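Local coordinates for selenium-binding protein (Sulfolobus tokodaii, PDB 2ECE) that is of unknown function but belongs to the selenium-binding protein family and may bind selenium, at residues Q384-S389 with V395-S400. Residues are numbered along the deposited sequence; the frame is centred on the assembly and turned at random.
Sequences QMLEIS and VYVTNS
Leu386 and Val397 lie side by side on one face of a buried antiparallel beta hairpin. Leu386 CD2 sits in the fork of the valine, 3.8 Å from Val397 CG1 and equally near Val397 CG2. Further along, Ile388 and Val395 meet more loosely, methyl to methyl. On the other face, Tyr396 turns a ring edge to the carbonyl oxygen of Glu387. That oxygen accepts from Tyr396 N at 2.8 Å, and Glu387 N donates to Tyr396 O. Glu387 folds back, its OE2 accepting from Ile388 N, while Ser455 holds OE1. At the hairpin's open end, Gln384 takes over. With chi1 at -154° its CG swings opposite the backbone N, then the chain bends. This lays CG against Ser400 O at 3.3 Å and brings NE2 round to donate to the same oxygen at 3.1 Å, nearly in the amide plane; OE1 bonds Thr324. Cut back to alanine, this position would probably leave Ser400 O without the NE2 donor, Thr324 without its OE1 partner and a gap beside Ser400. A water accepts from Met385 N and donates to Thr398 OG1 and Ser400 O; Thr398 OG1 bonds His445 O. The hairpin begins a four-stranded blade of the beta propeller, 386-388 being the inner edge strand, as expected for its first. Strand 417-423 pairs with 394-398, Tyr336 of strand 334-339 packs on the Leu386 face, and His445 of strand 443-449 touches Gln384 and Met385.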
loop_
_atom_site.group_PDB
_atom_site.type_symbol
_atom_site.label_atom_id
_atom_site.label_comp_id
_atom_site.label_asym_id
_atom_site.label_seq_id
_atom_site.Cartn_x
_atom_site.Cartn_y
_atom_site.Cartn_z
ATOM N N GLN A 384 5.015 8.306 3.201
ATOM C CA GLN A 384 5.176 6.927 2.767
ATOM C C GLN A 384 3.857 6.458 2.138
ATOM O O GLN A 384 3.624 6.647 0.943
ATOM C CB GLN A 384 5.584 6.072 3.963
ATOM C CG GLN A 384 6.370 4.822 3.632
ATOM C CD GLN A 384 5.560 3.812 2.836
ATOM O OE1 GLN A 384 5.462 3.902 1.612
ATOM N NE2 GLN A 384 4.963 2.852 3.535
ATOM N N MET A 385 2.978 5.885 2.951
ATOM C CA MET A 385 1.697 5.423 2.436
ATOM C C MET A 385 0.775 6.601 2.170
ATOM O O MET A 385 0.789 7.596 2.895
ATOM C CB MET A 385 1.006 4.460 3.407
ATOM C CG MET A 385 1.560 3.049 3.393
ATOM S SD MET A 385 1.825 2.382 1.740
ATOM C CE MET A 385 0.131 2.090 1.186
ATOM N N LEU A 386 -0.023 6.475 1.114
ATOM C CA LEU A 386 -0.975 7.506 0.724
ATOM C C LEU A 386 -2.330 6.857 0.508
ATOM O O LEU A 386 -2.417 5.658 0.222
ATOM C CB LEU A 386 -0.569 8.150 -0.610
ATOM C CG LEU A 386 0.822 8.745 -0.813
ATOM C CD1 LEU A 386 1.033 9.076 -2.287
ATOM C CD2 LEU A 386 0.961 9.994 0.043
ATOM N N GLU A 387 -3.389 7.639 0.653
ATOM C CA GLU A 387 -4.719 7.128 0.359
ATOM C C GLU A 387 -5.572 8.305 -0.082
ATOM O O GLU A 387 -5.468 9.395 0.475
ATOM C CB GLU A 387 -5.346 6.417 1.548
ATOM C CG GLU A 387 -6.511 5.549 1.090
ATOM C CD GLU A 387 -6.183 4.814 -0.201
ATOM O OE1 GLU A 387 -5.494 3.774 -0.140
ATOM O OE2 GLU A 387 -6.594 5.294 -1.289
ATOM N N ILE A 388 -6.400 8.083 -1.096
ATOM C CA ILE A 388 -7.225 9.148 -1.651
ATOM C C ILE A 388 -8.713 8.905 -1.472
ATOM O O ILE A 388 -9.197 7.787 -1.655
ATOM C CB ILE A 388 -6.974 9.292 -3.164
ATOM C CG1 ILE A 388 -5.479 9.186 -3.466
ATOM C CG2 ILE A 388 -7.528 10.623 -3.656
ATOM C CD1 ILE A 388 -5.168 8.857 -4.933
ATOM N N SER A 389 -9.444 9.962 -1.129
ATOM C CA SER A 389 -10.884 9.850 -0.970
ATOM C C SER A 389 -11.448 9.499 -2.345
ATOM O O SER A 389 -10.812 9.750 -3.366
ATOM C CB SER A 389 -11.467 11.181 -0.487
ATOM O OG SER A 389 -11.099 12.233 -1.363
ATOM N N VAL A 395 -6.184 13.684 0.259
ATOM C CA VAL A 395 -5.131 12.674 0.257
ATOM C C VAL A 395 -4.598 12.555 1.680
ATOM O O VAL A 395 -4.159 13.538 2.271
ATOM C CB VAL A 395 -3.956 13.055 -0.675
ATOM C CG1 VAL A 395 -2.930 11.918 -0.708
ATOM C CG2 VAL A 395 -4.465 13.347 -2.078
ATOM N N TYR A 396 -4.665 11.354 2.242
ATOM C CA TYR A 396 -4.182 11.126 3.594
ATOM C C TYR A 396 -2.768 10.567 3.485
ATOM O O TYR A 396 -2.478 9.763 2.601
ATOM C CB TYR A 396 -5.122 10.167 4.314
ATOM C CG TYR A 396 -6.516 10.741 4.480
ATOM C CD1 TYR A 396 -6.820 11.583 5.549
ATOM C CD2 TYR A 396 -7.521 10.485 3.539
ATOM C CE1 TYR A 396 -8.087 12.155 5.681
ATOM C CE2 TYR A 396 -8.794 11.056 3.664
ATOM C CZ TYR A 396 -9.068 11.886 4.735
ATOM O OH TYR A 396 -10.327 12.429 4.881
ATOM N N VAL A 397 -1.891 10.998 4.386
ATOM C CA VAL A 397 -0.491 10.590 4.343
ATOM C C VAL A 397 0.067 10.132 5.691
ATOM O O VAL A 397 -0.128 10.813 6.701
ATOM C CB VAL A 397 0.385 11.773 3.866
ATOM C CG1 VAL A 397 1.792 11.291 3.555
ATOM C CG2 VAL A 397 -0.257 12.455 2.655
ATOM N N THR A 398 0.740 8.980 5.710
ATOM C CA THR A 398 1.383 8.486 6.935
ATOM C C THR A 398 2.886 8.371 6.627
ATOM O O THR A 398 3.286 8.534 5.472
ATOM C CB THR A 398 0.803 7.142 7.427
ATOM O OG1 THR A 398 0.932 6.147 6.402
ATOM C CG2 THR A 398 -0.663 7.327 7.825
ATOM N N ASN A 399 3.710 8.045 7.617
ATOM C CA ASN A 399 5.163 8.092 7.393
ATOM C C ASN A 399 6.098 6.919 7.658
ATOM O O ASN A 399 7.314 7.072 7.511
ATOM C CB ASN A 399 5.703 9.297 8.162
ATOM C CG ASN A 399 5.481 9.168 9.659
ATOM O OD1 ASN A 399 4.468 8.613 10.102
ATOM N ND2 ASN A 399 6.423 9.679 10.448
ATOM N N SER A 400 5.570 5.768 8.052
ATOM C CA SER A 400 6.422 4.624 8.328
ATOM C C SER A 400 6.458 3.632 7.165
ATOM O O SER A 400 5.445 3.395 6.516
ATOM C CB SER A 400 5.943 3.922 9.596
ATOM O OG SER A 400 6.675 2.733 9.809
HETATM O O HOH W 1 3.223 4.685 5.648
#